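Hypothetical protein MG027 (PDB 1Q8C) is of unknown function but adopts an all-helical fold resembling that of NusB proteins, a likeness that leaves its cellular role undecided. Local coordinates at residues Gln16-Val21 with Asn54-Leu59; Val22-Ser27 with Ala41-Tyr46; Asp99-Ala104 with Asp132-Gly137. All coordinates share one frame; numbering follows the deposited sequence.

Contact 1 of 3, residues Gln16-Val21 with Asn54-Leu59; sequences QRRIAV and NEWQKL. With NA (sodium ion), chain K.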
ATOM      1  N   GLN A  16      -1.854   5.015 -12.180  1.00 43.63           N
ATOM      2  CA  GLN A  16      -2.311   6.298 -11.639  1.00 43.83           C
ATOM      3  C   GLN A  16      -3.324   6.113 -10.490  1.00 44.13           C
ATOM      4  O   GLN A  16      -3.283   6.830  -9.502  1.00 43.98           O
ATOM      5  CB  GLN A  16      -2.909   7.153 -12.754  1.00 44.10           C
ATOM      6  CG  GLN A  16      -1.838   7.626 -13.735  1.00 44.16           C
ATOM      7  CD  GLN A  16      -2.388   8.437 -14.859  1.00 45.64           C
ATOM      8  OE1 GLN A  16      -2.032   9.612 -15.013  1.00 46.25           O
ATOM      9  NE2 GLN A  16      -3.247   7.826 -15.668  1.00 44.52           N
ATOM     10  N   ARG A  17      -4.209   5.129 -10.624  1.00 44.18           N
ATOM     11  CA  ARG A  17      -5.213   4.822  -9.601  1.00 44.37           C
ATOM     12  C   ARG A  17      -4.597   4.282  -8.324  1.00 44.09           C
ATOM     13  O   ARG A  17      -5.047   4.590  -7.230  1.00 44.48           O
ATOM     14  CB  ARG A  17      -6.174   3.775 -10.124  1.00 44.80           C
ATOM     15  CG  ARG A  17      -6.517   3.988 -11.530  1.00 45.41           C
ATOM     16  CD  ARG A  17      -7.891   3.693 -11.831  1.00 45.96           C
ATOM     17  NE  ARG A  17      -8.711   4.752 -11.308  1.00 47.26           N
ATOM     18  CZ  ARG A  17      -9.787   5.215 -11.906  1.00 45.63           C
ATOM     19  NH1 ARG A  17     -10.169   4.704 -13.051  1.00 46.17           N
ATOM     20  NH2 ARG A  17     -10.500   6.158 -11.327  1.00 44.80           N
ATOM     21  N   ARG A  18      -3.587   3.443  -8.482  1.00 44.00           N
ATOM     22  CA  ARG A  18      -2.784   2.990  -7.369  1.00 43.59           C
ATOM     23  C   ARG A  18      -2.089   4.167  -6.675  1.00 43.50           C
ATOM     24  O   ARG A  18      -2.100   4.253  -5.456  1.00 43.93           O
ATOM     25  CB  ARG A  18      -1.771   1.956  -7.867  1.00 43.57           C
ATOM     26  CG  ARG A  18      -2.359   0.583  -8.141  1.00 42.78           C
ATOM     27  CD  ARG A  18      -1.316  -0.453  -8.535  1.00 43.75           C
ATOM     28  NE  ARG A  18      -1.945  -1.716  -8.914  1.00 44.43           N
ATOM     29  CZ  ARG A  18      -2.205  -2.117 -10.162  1.00 43.69           C
ATOM     30  NH1 ARG A  18      -1.843  -1.390 -11.213  1.00 43.03           N
ATOM     31  NH2 ARG A  18      -2.841  -3.273 -10.349  1.00 43.09           N
ATOM     32  N   ILE A  19      -1.504   5.086  -7.435  1.00 43.36           N
ATOM     33  CA  ILE A  19      -0.841   6.272  -6.852  1.00 43.42           C
ATOM     34  C   ILE A  19      -1.822   7.076  -5.986  1.00 43.27           C
ATOM     35  O   ILE A  19      -1.484   7.505  -4.886  1.00 42.37           O
ATOM     36  CB  ILE A  19      -0.166   7.137  -7.961  1.00 43.40           C
ATOM     37  CG1 ILE A  19       1.066   6.405  -8.530  1.00 44.05           C
ATOM     38  CG2 ILE A  19       0.251   8.482  -7.424  1.00 44.13           C
ATOM     39  CD1 ILE A  19       1.674   7.008  -9.820  1.00 43.47           C
ATOM     40  N   ALA A  20      -3.060   7.227  -6.461  1.00 43.20           N
ATOM     41  CA  ALA A  20      -4.096   7.921  -5.699  1.00 43.45           C
ATOM     42  C   ALA A  20      -4.390   7.270  -4.336  1.00 43.46           C
ATOM     43  O   ALA A  20      -4.632   7.963  -3.357  1.00 43.92           O
ATOM     44  CB  ALA A  20      -5.389   8.050  -6.535  1.00 43.52           C
ATOM     45  N   VAL A  21      -4.358   5.948  -4.258  1.00 43.67           N
ATOM     46  CA  VAL A  21      -4.581   5.256  -2.994  1.00 43.41           C
ATOM     47  C   VAL A  21      -3.370   5.456  -2.077  1.00 43.78           C
ATOM     48  O   VAL A  21      -3.499   5.789  -0.892  1.00 43.83           O
ATOM     49  CB  VAL A  21      -4.870   3.785  -3.264  1.00 43.20           C
ATOM     50  CG1 VAL A  21      -5.128   3.046  -1.979  1.00 44.15           C
ATOM     51  CG2 VAL A  21      -6.104   3.667  -4.190  1.00 43.72           C
ATOM     52  N   ASN A  54     -12.881   5.443  -8.501  1.00 43.57           N
ATOM     53  CA  ASN A  54     -13.829   4.412  -8.912  1.00 43.70           C
ATOM     54  C   ASN A  54     -13.982   3.322  -7.859  1.00 43.77           C
ATOM     55  O   ASN A  54     -13.308   3.352  -6.811  1.00 43.51           O
ATOM     56  CB  ASN A  54     -13.475   3.828 -10.309  1.00 44.16           C
ATOM     57  CG  ASN A  54     -12.189   3.001 -10.322  1.00 44.56           C
ATOM     58  OD1 ASN A  54     -11.539   2.806  -9.298  1.00 44.08           O
ATOM     59  ND2 ASN A  54     -11.822   2.508 -11.507  1.00 44.52           N
ATOM     60  N   GLU A  55     -14.887   2.385  -8.110  1.00 43.45           N
ATOM     61  CA  GLU A  55     -15.144   1.312  -7.155  1.00 43.72           C
ATOM     62  C   GLU A  55     -13.906   0.409  -6.964  1.00 43.50           C
ATOM     63  O   GLU A  55     -13.689  -0.077  -5.874  1.00 43.48           O
ATOM     64  CB  GLU A  55     -16.391   0.517  -7.552  1.00 43.94           C
ATOM     65  CG  GLU A  55     -17.725   1.298  -7.424  1.00 44.27           C
ATOM     66  CD  GLU A  55     -18.020   1.770  -6.000  1.00 46.21           C
ATOM     67  OE1 GLU A  55     -18.828   2.709  -5.832  1.00 47.05           O
ATOM     68  OE2 GLU A  55     -17.439   1.210  -5.037  1.00 47.72           O
ATOM     69  N   TRP A  56     -13.083   0.227  -7.992  1.00 43.34           N
ATOM     70  CA  TRP A  56     -11.865  -0.583  -7.862  1.00 43.52           C
ATOM     71  C   TRP A  56     -10.959  -0.031  -6.722  1.00 43.61           C
ATOM     72  O   TRP A  56     -10.517  -0.764  -5.864  1.00 43.41           O
ATOM     73  CB  TRP A  56     -11.112  -0.646  -9.209  1.00 43.87           C
ATOM     74  CG  TRP A  56      -9.947  -1.603  -9.231  1.00 43.45           C
ATOM     75  CD1 TRP A  56     -10.004  -2.956  -9.383  1.00 42.20           C
ATOM     76  CD2 TRP A  56      -8.545  -1.281  -9.076  1.00 43.42           C
ATOM     77  NE1 TRP A  56      -8.739  -3.491  -9.330  1.00 42.06           N
ATOM     78  CE2 TRP A  56      -7.827  -2.491  -9.144  1.00 42.22           C
ATOM     79  CE3 TRP A  56      -7.826  -0.089  -8.883  1.00 43.20           C
ATOM     80  CZ2 TRP A  56      -6.442  -2.548  -9.031  1.00 41.98           C
ATOM     81  CZ3 TRP A  56      -6.443  -0.155  -8.773  1.00 42.26           C
ATOM     82  CH2 TRP A  56      -5.776  -1.370  -8.851  1.00 42.77           C
ATOM     83  N   GLN A  57     -10.728   1.275  -6.714  1.00 43.49           N
ATOM     84  CA  GLN A  57      -9.903   1.956  -5.712  1.00 43.50           C
ATOM     85  C   GLN A  57     -10.557   1.946  -4.304  1.00 43.70           C
ATOM     86  O   GLN A  57      -9.881   1.803  -3.293  1.00 44.03           O
ATOM     87  CB  GLN A  57      -9.686   3.412  -6.143  1.00 43.39           C
ATOM     88  CG  GLN A  57      -8.766   3.615  -7.331  1.00 42.77           C
ATOM     89  CD  GLN A  57      -8.758   5.039  -7.816  1.00 43.15           C
ATOM     90  OE1 GLN A  57      -7.742   5.709  -7.756  1.00 44.56           O
ATOM     91  NE2 GLN A  57      -9.886   5.507  -8.289  1.00 43.05           N
ATOM     92  N   LYS A  58     -11.870   2.139  -4.273  1.00 43.64           N
ATOM     93  CA  LYS A  58     -12.661   2.138  -3.044  1.00 44.03           C
ATOM     94  C   LYS A  58     -12.645   0.779  -2.368  1.00 43.93           C
ATOM     95  O   LYS A  58     -12.784   0.692  -1.141  1.00 44.32           O
ATOM     96  CB  LYS A  58     -14.126   2.529  -3.359  1.00 44.15           C
ATOM     97  CG  LYS A  58     -14.335   4.046  -3.588  1.00 44.85           C
ATOM     98  CD  LYS A  58     -15.673   4.353  -4.316  1.00 44.77           C
ATOM     99  CE  LYS A  58     -15.781   5.826  -4.702  1.00 44.82           C
ATOM    100  NZ  LYS A  58     -17.131   6.238  -5.256  1.00 44.71           N
ATOM    101  N   LEU A  59     -12.472  -0.281  -3.151  1.00 43.68           N
ATOM    102  CA  LEU A  59     -12.415  -1.625  -2.558  1.00 43.94           C
ATOM    103  C   LEU A  59     -11.044  -1.838  -1.899  1.00 43.93           C
ATOM    104  O   LEU A  59     -10.958  -2.508  -0.880  1.00 43.87           O
ATOM    105  CB  LEU A  59     -12.686  -2.710  -3.596  1.00 43.92           C
ATOM    106  CG  LEU A  59     -13.751  -3.826  -3.489  1.00 45.08           C
ATOM    107  CD1 LEU A  59     -13.084  -5.204  -3.654  1.00 44.80           C
ATOM    108  CD2 LEU A  59     -14.678  -3.776  -2.238  1.00 44.75           C
TER
HETATM  109 NA    NA K 161     -13.880   2.605   0.517  1.00 55.13          NA
HETATM  110  O   HOH W   1     -14.641   4.891  -0.065  1.00 49.93           O
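R17 and Q57 lie at the centre of this helix-helix contact, where their CA atoms come within 6.7 Å of each other. The short axes of 16-21 and 55-59 approach to 10.1 Å with a crossing angle of -40°. The tight part is built around the Q57 side chain, which is extended beyond CG and reaches across to R17 and V21. Its CG packs on R17 CB at 3.8 Å, and its CB meets the CG2 branch of V21 at 4.1 Å. The terminal amide of Q57 ends beside the R17 backbone and the A20 methyl.

R18 and W56 form a second packed part, closed over by helix 100-116. W56 CH2 lies over one guanidinium face, 3.8 Å from R18 NH2, with the planes almost perpendicular (87°), while R18 NE makes a salt bridge to E112 and the W56 ring stacks on H116.

The looser edge is at the start of helix 55-81, where N54 is partly exposed. R17 is bent at chi2 and chi3; N54 ND2 lies over one face of its guanidinium, offset toward the rim and 3.4 Å from R17 CZ, with the two planes only 19° apart and stacked. R17 NH1 and N54 ND2 are both donors, so this is stacking of flat groups. N54 is the N-cap of helix 55-81, and its OD1 accepts from Q57 N at 3.1 Å, a nearly straight bond that helps hold the amide against the arginine. On the outer side of the same helix, K58 O binds a sodium ion.

Helix 100-116 packs against V21 and W56, helix 120-133 against R18, and helix 36-45 against Q57 through F43.

Contact 2 of 3, residues Val22-Ser27 with Ala41-Tyr46; sequences VEFIFS and ADFLEY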
ATOM      1  N   VAL A  22      -2.179   5.291  -2.638  1.00 43.41           N
ATOM      2  CA  VAL A  22      -0.944   5.481  -1.887  1.00 43.33           C
ATOM      3  C   VAL A  22      -0.877   6.866  -1.228  1.00 43.42           C
ATOM      4  O   VAL A  22      -0.559   7.005  -0.040  1.00 43.60           O
ATOM      5  CB  VAL A  22       0.271   5.296  -2.806  1.00 43.05           C
ATOM      6  CG1 VAL A  22       1.550   5.808  -2.128  1.00 43.33           C
ATOM      7  CG2 VAL A  22       0.436   3.819  -3.180  1.00 43.39           C
ATOM      8  N   GLU A  23      -1.168   7.900  -1.999  1.00 43.51           N
ATOM      9  CA  GLU A  23      -1.105   9.263  -1.484  1.00 44.21           C
ATOM     10  C   GLU A  23      -2.126   9.437  -0.365  1.00 43.84           C
ATOM     11  O   GLU A  23      -1.842  10.068   0.643  1.00 43.80           O
ATOM     12  CB  GLU A  23      -1.333  10.299  -2.592  1.00 44.41           C
ATOM     13  CG  GLU A  23      -0.203  11.302  -2.785  1.00 47.56           C
ATOM     14  CD  GLU A  23       0.588  11.633  -1.519  1.00 51.00           C
ATOM     15  OE1 GLU A  23       0.339  12.721  -0.932  1.00 52.31           O
ATOM     16  OE2 GLU A  23       1.481  10.821  -1.118  1.00 54.98           O
ATOM     17  N   PHE A  24      -3.297   8.836  -0.547  1.00 43.71           N
ATOM     18  CA  PHE A  24      -4.353   8.876   0.465  1.00 43.59           C
ATOM     19  C   PHE A  24      -3.904   8.229   1.791  1.00 43.89           C
ATOM     20  O   PHE A  24      -3.980   8.840   2.860  1.00 43.83           O
ATOM     21  CB  PHE A  24      -5.588   8.167  -0.084  1.00 43.43           C
ATOM     22  CG  PHE A  24      -6.699   8.054   0.893  1.00 43.07           C
ATOM     23  CD1 PHE A  24      -7.402   9.167   1.303  1.00 43.65           C
ATOM     24  CD2 PHE A  24      -7.060   6.808   1.395  1.00 44.06           C
ATOM     25  CE1 PHE A  24      -8.447   9.040   2.234  1.00 43.40           C
ATOM     26  CE2 PHE A  24      -8.083   6.668   2.291  1.00 43.68           C
ATOM     27  CZ  PHE A  24      -8.779   7.793   2.719  1.00 43.91           C
ATOM     28  N   ILE A  25      -3.434   6.986   1.692  1.00 44.03           N
ATOM     29  CA  ILE A  25      -2.981   6.214   2.835  1.00 44.14           C
ATOM     30  C   ILE A  25      -1.893   7.044   3.530  1.00 44.06           C
ATOM     31  O   ILE A  25      -1.966   7.280   4.729  1.00 44.40           O
ATOM     32  CB  ILE A  25      -2.421   4.836   2.388  1.00 44.21           C
ATOM     33  CG1 ILE A  25      -3.534   3.925   1.858  1.00 44.56           C
ATOM     34  CG2 ILE A  25      -1.725   4.165   3.554  1.00 44.18           C
ATOM     35  CD1 ILE A  25      -3.032   2.677   1.152  1.00 45.60           C
ATOM     36  N   PHE A  26      -0.931   7.532   2.748  1.00 43.82           N
ATOM     37  CA  PHE A  26       0.172   8.356   3.243  1.00 43.84           C
ATOM     38  C   PHE A  26      -0.292   9.498   4.135  1.00 43.95           C
ATOM     39  O   PHE A  26       0.317   9.750   5.178  1.00 43.34           O
ATOM     40  CB  PHE A  26       0.971   8.975   2.082  1.00 43.70           C
ATOM     41  CG  PHE A  26       2.111   9.842   2.529  1.00 43.72           C
ATOM     42  CD1 PHE A  26       3.084   9.334   3.370  1.00 43.94           C
ATOM     43  CD2 PHE A  26       2.221  11.165   2.103  1.00 44.06           C
ATOM     44  CE1 PHE A  26       4.153  10.120   3.792  1.00 44.71           C
ATOM     45  CE2 PHE A  26       3.284  11.962   2.510  1.00 44.85           C
ATOM     46  CZ  PHE A  26       4.259  11.437   3.359  1.00 44.95           C
ATOM     47  N   SER A  27      -1.343  10.198   3.694  1.00 44.04           N
ATOM     48  CA  SER A  27      -1.857  11.374   4.389  1.00 44.01           C
ATOM     49  C   SER A  27      -2.496  11.006   5.712  1.00 44.19           C
ATOM     50  O   SER A  27      -2.582  11.848   6.606  1.00 44.44           O
ATOM     51  CB  SER A  27      -2.875  12.129   3.520  1.00 44.21           C
ATOM     52  OG  SER A  27      -4.077  11.373   3.330  1.00 44.24           O
ATOM     53  N   ALA A  41     -15.276   6.912   4.359  1.00 44.52           N
ATOM     54  CA  ALA A  41     -15.939   8.205   4.071  1.00 44.12           C
ATOM     55  C   ALA A  41     -14.954   9.355   3.777  1.00 44.06           C
ATOM     56  O   ALA A  41     -15.271  10.234   2.963  1.00 43.84           O
ATOM     57  CB  ALA A  41     -16.880   8.602   5.176  1.00 44.44           C
ATOM     58  N   ASP A  42     -13.772   9.350   4.411  1.00 43.68           N
ATOM     59  CA  ASP A  42     -12.702  10.331   4.129  1.00 43.71           C
ATOM     60  C   ASP A  42     -12.234  10.186   2.661  1.00 43.46           C
ATOM     61  O   ASP A  42     -11.936  11.174   1.998  1.00 43.35           O
ATOM     62  CB  ASP A  42     -11.465  10.104   5.040  1.00 43.44           C
ATOM     63  CG  ASP A  42     -11.672  10.559   6.499  1.00 43.89           C
ATOM     64  OD1 ASP A  42     -12.793  10.927   6.899  1.00 43.78           O
ATOM     65  OD2 ASP A  42     -10.728  10.580   7.308  1.00 44.46           O
ATOM     66  N   PHE A  43     -12.156   8.943   2.189  1.00 43.45           N
ATOM     67  CA  PHE A  43     -11.806   8.634   0.799  1.00 43.90           C
ATOM     68  C   PHE A  43     -12.779   9.253  -0.173  1.00 44.03           C
ATOM     69  O   PHE A  43     -12.359   9.740  -1.199  1.00 44.97           O
ATOM     70  CB  PHE A  43     -11.752   7.124   0.524  1.00 43.96           C
ATOM     71  CG  PHE A  43     -10.972   6.747  -0.743  1.00 44.08           C
ATOM     72  CD1 PHE A  43      -9.706   7.282  -0.993  1.00 43.80           C
ATOM     73  CD2 PHE A  43     -11.493   5.828  -1.645  1.00 43.48           C
ATOM     74  CE1 PHE A  43      -8.985   6.912  -2.124  1.00 43.59           C
ATOM     75  CE2 PHE A  43     -10.778   5.448  -2.779  1.00 43.62           C
ATOM     76  CZ  PHE A  43      -9.518   5.980  -3.015  1.00 43.69           C
ATOM     77  N   LEU A  44     -14.071   9.247   0.136  1.00 44.08           N
ATOM     78  CA  LEU A  44     -15.030   9.942  -0.703  1.00 44.07           C
ATOM     79  C   LEU A  44     -14.774  11.452  -0.802  1.00 44.07           C
ATOM     80  O   LEU A  44     -14.896  12.010  -1.901  1.00 44.23           O
ATOM     81  CB  LEU A  44     -16.463   9.724  -0.231  1.00 44.30           C
ATOM     82  CG  LEU A  44     -16.967   8.291  -0.075  1.00 45.09           C
ATOM     83  CD1 LEU A  44     -18.478   8.319   0.028  1.00 44.95           C
ATOM     84  CD2 LEU A  44     -16.501   7.394  -1.221  1.00 46.54           C
ATOM     85  N   GLU A  45     -14.439  12.111   0.318  1.00 43.63           N
ATOM     86  CA  GLU A  45     -14.156  13.564   0.325  1.00 43.73           C
ATOM     87  C   GLU A  45     -12.837  13.913  -0.360  1.00 43.65           C
ATOM     88  O   GLU A  45     -12.573  15.085  -0.659  1.00 43.39           O
ATOM     89  CB  GLU A  45     -14.084  14.106   1.743  1.00 43.72           C
ATOM     90  CG  GLU A  45     -15.397  14.068   2.499  1.00 43.88           C
ATOM     91  CD  GLU A  45     -15.460  15.160   3.532  1.00 43.56           C
ATOM     92  OE1 GLU A  45     -15.057  14.873   4.673  1.00 42.78           O
ATOM     93  OE2 GLU A  45     -15.891  16.297   3.199  1.00 43.35           O
ATOM     94  N   TYR A  46     -12.012  12.886  -0.548  1.00 43.48           N
ATOM     95  CA  TYR A  46     -10.703  12.970  -1.196  1.00 43.50           C
ATOM     96  C   TYR A  46     -10.821  13.043  -2.733  1.00 43.42           C
ATOM     97  O   TYR A  46      -9.858  13.359  -3.413  1.00 43.46           O
ATOM     98  CB  TYR A  46      -9.944  11.693  -0.845  1.00 43.56           C
ATOM     99  CG  TYR A  46      -8.503  11.657  -1.256  1.00 43.34           C
ATOM    100  CD1 TYR A  46      -7.597  12.539  -0.699  1.00 44.40           C
ATOM    101  CD2 TYR A  46      -8.038  10.703  -2.161  1.00 44.40           C
ATOM    102  CE1 TYR A  46      -6.289  12.493  -1.038  1.00 45.22           C
ATOM    103  CE2 TYR A  46      -6.723  10.659  -2.520  1.00 45.29           C
ATOM    104  CZ  TYR A  46      -5.855  11.562  -1.948  1.00 46.09           C
ATOM    105  OH  TYR A  46      -4.526  11.569  -2.274  1.00 48.75           O
TER
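An aromatic cluster of F24, F43 and Y46 joins helix 14-28 to residues 41-46. F24 is central: its CG, anti to the backbone N (chi1 176°), is directed out toward 41-46, and its ring meets both of the others. F43 presents an edge to the F24 face, its CD1 lying over the ring centre and 3.6 Å from F24 CD2; the centroids are 4.7 Å apart and the planes meet at 55°. F24 in turn directs its own edge at the face of Y46, CD1 standing over the centre of that ring, with centroids 5.0 Å apart and planes at 53°. F24 CB adds a CH-pi contact, 4.1 Å from the Y46 ring centroid.

The tip of the F24 ring also meets the backbone of the second segment, F24 CZ lying 3.6 Å from F43 N. At the far end of the tyrosine, Y46 OH abuts E23 CB at 3.5 Å.

Around the cluster, V61 of helix 55-81 touches both phenylalanines, and R51 makes a cation-pi contact with Y46. The arrangement is an aromatic cluster of two edge-to-face pairs sharing the F24 ring, here within a NusB-like helical fold.

Contact 3 of 3, residues Asp99-Ala104 with Asp132-Gly137; sequences DLLTTA and DHYSQG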
ATOM      1  N   ASP A  99      10.442   4.224   5.776  1.00 44.53           N
ATOM      2  CA  ASP A  99       9.791   5.542   5.868  1.00 44.50           C
ATOM      3  C   ASP A  99       8.268   5.415   5.694  1.00 44.08           C
ATOM      4  O   ASP A  99       7.764   4.330   5.416  1.00 43.70           O
ATOM      5  CB  ASP A  99      10.431   6.547   4.884  1.00 44.73           C
ATOM      6  CG  ASP A  99       9.442   7.131   3.908  1.00 45.40           C
ATOM      7  OD1 ASP A  99       9.257   8.379   3.875  1.00 46.53           O
ATOM      8  OD2 ASP A  99       8.798   6.398   3.144  1.00 45.34           O
ATOM      9  N   LEU A 100       7.542   6.508   5.892  1.00 43.87           N
ATOM     10  CA  LEU A 100       6.083   6.461   5.821  1.00 43.90           C
ATOM     11  C   LEU A 100       5.510   6.411   4.413  1.00 43.73           C
ATOM     12  O   LEU A 100       4.433   5.870   4.214  1.00 43.95           O
ATOM     13  CB  LEU A 100       5.468   7.633   6.582  1.00 43.95           C
ATOM     14  CG  LEU A 100       5.329   7.381   8.089  1.00 44.18           C
ATOM     15  CD1 LEU A 100       4.518   8.502   8.733  1.00 44.05           C
ATOM     16  CD2 LEU A 100       4.681   6.018   8.366  1.00 44.48           C
ATOM     17  N   LEU A 101       6.187   7.007   3.442  1.00 43.78           N
ATOM     18  CA  LEU A 101       5.756   6.864   2.062  1.00 43.79           C
ATOM     19  C   LEU A 101       5.973   5.429   1.628  1.00 43.69           C
ATOM     20  O   LEU A 101       5.098   4.841   1.028  1.00 43.64           O
ATOM     21  CB  LEU A 101       6.500   7.825   1.133  1.00 43.95           C
ATOM     22  CG  LEU A 101       6.199   7.798  -0.373  1.00 43.76           C
ATOM     23  CD1 LEU A 101       4.714   7.929  -0.666  1.00 44.03           C
ATOM     24  CD2 LEU A 101       6.952   8.942  -1.025  1.00 44.25           C
ATOM     25  N   THR A 102       7.126   4.855   1.953  1.00 43.63           N
ATOM     26  CA  THR A 102       7.411   3.465   1.588  1.00 43.61           C
ATOM     27  C   THR A 102       6.450   2.537   2.300  1.00 43.47           C
ATOM     28  O   THR A 102       6.035   1.529   1.738  1.00 43.29           O
ATOM     29  CB  THR A 102       8.851   3.044   1.940  1.00 43.79           C
ATOM     30  OG1 THR A 102       9.008   2.998   3.367  1.00 44.15           O
ATOM     31  CG2 THR A 102       9.873   4.062   1.444  1.00 43.72           C
ATOM     32  N   THR A 103       6.082   2.887   3.529  1.00 43.37           N
ATOM     33  CA  THR A 103       5.062   2.136   4.258  1.00 43.25           C
ATOM     34  C   THR A 103       3.712   2.234   3.522  1.00 43.24           C
ATOM     35  O   THR A 103       3.034   1.242   3.355  1.00 43.06           O
ATOM     36  CB  THR A 103       4.913   2.632   5.734  1.00 43.41           C
ATOM     37  OG1 THR A 103       6.140   2.459   6.455  1.00 42.67           O
ATOM     38  CG2 THR A 103       3.930   1.765   6.505  1.00 43.48           C
ATOM     39  N   ALA A 104       3.342   3.428   3.063  1.00 43.15           N
ATOM     40  CA  ALA A 104       2.045   3.638   2.406  1.00 43.11           C
ATOM     41  C   ALA A 104       1.965   2.830   1.114  1.00 43.04           C
ATOM     42  O   ALA A 104       0.912   2.298   0.764  1.00 42.23           O
ATOM     43  CB  ALA A 104       1.824   5.137   2.127  1.00 43.09           C
ATOM     44  N   ASP A 132       9.628   4.878  -7.862  1.00 44.09           N
ATOM     45  CA  ASP A 132      10.321   5.713  -8.845  1.00 44.25           C
ATOM     46  C   ASP A 132       9.585   7.031  -9.064  1.00 44.26           C
ATOM     47  O   ASP A 132      10.208   8.088  -9.208  1.00 44.08           O
ATOM     48  CB  ASP A 132      10.414   4.993 -10.192  1.00 44.50           C
ATOM     49  CG  ASP A 132      11.511   3.941 -10.231  1.00 45.02           C
ATOM     50  OD1 ASP A 132      12.308   3.861  -9.272  1.00 45.30           O
ATOM     51  OD2 ASP A 132      11.640   3.164 -11.206  1.00 45.43           O
ATOM     52  N   HIS A 133       8.255   6.948  -9.109  1.00 44.21           N
ATOM     53  CA  HIS A 133       7.401   8.112  -9.302  1.00 44.32           C
ATOM     54  C   HIS A 133       7.630   9.147  -8.209  1.00 44.34           C
ATOM     55  O   HIS A 133       7.611  10.345  -8.478  1.00 44.12           O
ATOM     56  CB  HIS A 133       5.922   7.702  -9.356  1.00 44.37           C
ATOM     57  CG  HIS A 133       4.977   8.856  -9.304  1.00 44.69           C
ATOM     58  ND1 HIS A 133       4.622   9.468  -8.122  1.00 45.24           N
ATOM     59  CD2 HIS A 133       4.323   9.523 -10.284  1.00 45.58           C
ATOM     60  CE1 HIS A 133       3.790  10.461  -8.376  1.00 45.10           C
ATOM     61  NE2 HIS A 133       3.587  10.513  -9.679  1.00 45.21           N
ATOM     62  N   TYR A 134       7.862   8.674  -6.986  1.00 44.55           N
ATOM     63  CA  TYR A 134       8.112   9.538  -5.833  1.00 44.52           C
ATOM     64  C   TYR A 134       9.625   9.704  -5.597  1.00 44.69           C
ATOM     65  O   TYR A 134      10.061  10.138  -4.521  1.00 44.92           O
ATOM     66  CB  TYR A 134       7.440   8.945  -4.590  1.00 44.59           C
ATOM     67  CG  TYR A 134       5.931   9.085  -4.541  1.00 44.24           C
ATOM     68  CD1 TYR A 134       5.106   7.968  -4.638  1.00 45.12           C
ATOM     69  CD2 TYR A 134       5.328  10.331  -4.354  1.00 44.71           C
ATOM     70  CE1 TYR A 134       3.720   8.081  -4.572  1.00 44.70           C
ATOM     71  CE2 TYR A 134       3.941  10.456  -4.287  1.00 44.91           C
ATOM     72  CZ  TYR A 134       3.147   9.324  -4.398  1.00 44.83           C
ATOM     73  OH  TYR A 134       1.781   9.421  -4.338  1.00 45.85           O
ATOM     74  N   SER A 135      10.414   9.376  -6.617  1.00 44.76           N
ATOM     75  CA  SER A 135      11.869   9.392  -6.546  1.00 44.82           C
ATOM     76  C   SER A 135      12.355   9.067  -5.148  1.00 44.70           C
ATOM     77  O   SER A 135      13.071   9.852  -4.527  1.00 44.36           O
ATOM     78  CB  SER A 135      12.411  10.750  -6.979  1.00 45.03           C
ATOM     79  OG  SER A 135      12.052  11.750  -6.038  1.00 45.89           O
ATOM     80  N   GLN A 136      11.931   7.911  -4.650  1.00 44.83           N
ATOM     81  CA  GLN A 136      12.352   7.452  -3.344  1.00 44.79           C
ATOM     82  C   GLN A 136      13.701   6.768  -3.529  1.00 44.97           C
ATOM     83  O   GLN A 136      14.696   7.125  -2.856  1.00 44.99           O
ATOM     84  CB  GLN A 136      11.305   6.530  -2.734  1.00 44.88           C
ATOM     85  CG  GLN A 136      10.163   7.307  -2.060  1.00 45.04           C
ATOM     86  CD  GLN A 136      10.491   7.702  -0.624  1.00 45.60           C
ATOM     87  OE1 GLN A 136      10.516   6.848   0.274  1.00 45.99           O
ATOM     88  NE2 GLN A 136      10.746   8.991  -0.406  1.00 45.74           N
ATOM     89  N   GLY A 137      13.766   5.841  -4.488  1.00 44.84           N
ATOM     90  CA  GLY A 137      15.009   5.131  -4.767  1.00 44.61           C
ATOM     91  C   GLY A 137      15.423   4.331  -3.541  1.00 44.58           C
ATOM     92  O   GLY A 137      16.607   4.191  -3.237  1.00 44.24           O
TER
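L101 packs against both Y134 and Q136 in the apolar part of this surface contact. L101 CG stands anti to its backbone N (chi1 179°), and both methyls beyond it meet the tyrosine. CD1 lies over the ring centre in a CH-pi contact, 4.0 Å from the Y134 centroid and 12° off the ring normal, while CD2 touches Y134 CB at 3.6 Å. H133 ND1 lies over the opposite ring face, so the tyrosine is held between its sequence neighbour and the leucine. L101 CD2 also packs on Q136 CG at 3.7 Å.

Polar groups meet more loosely. The D99 carboxylate and Q136 amide approach tip to tip. The firm bonds lie within 99-104: T102 N donates to D99 OD2 at 2.6 Å, nearly straight at 171°. D99 O accepts from both T103 N and T103 OG1, which reach it from opposite faces of its carbonyl plane.

Beyond the pair, Y134 also touches I19 and E23 of helix 14-28. The arrangement sets an aspartate N-cap, opening helix 100-116, against a Schellman motif closing helix 120-133, with S135 as the C-prime residue at positive phi.

From the N terminus, helix 14-28 supplies the first segment of both contact 1 and contact 2. Contact 2 closes the shorter loop when helix 36-45 returns to 22-27; contact 1 closes the longer one at the start of helix 55-81, so contact 2 is nested inside it. Their centres are about 10 Å apart and they touch, A20 O lying 3.5 Å from Y46 CE2. Contact 3 follows in series and closes its own later loop, joining the start of helix 100-116 to the end of helix 120-133. Its centre is about 17 Å from the centres of the others, yet Y134 OH reaches I19 CG2 at 3.6 Å, linking the last helix pair to helix 14-28.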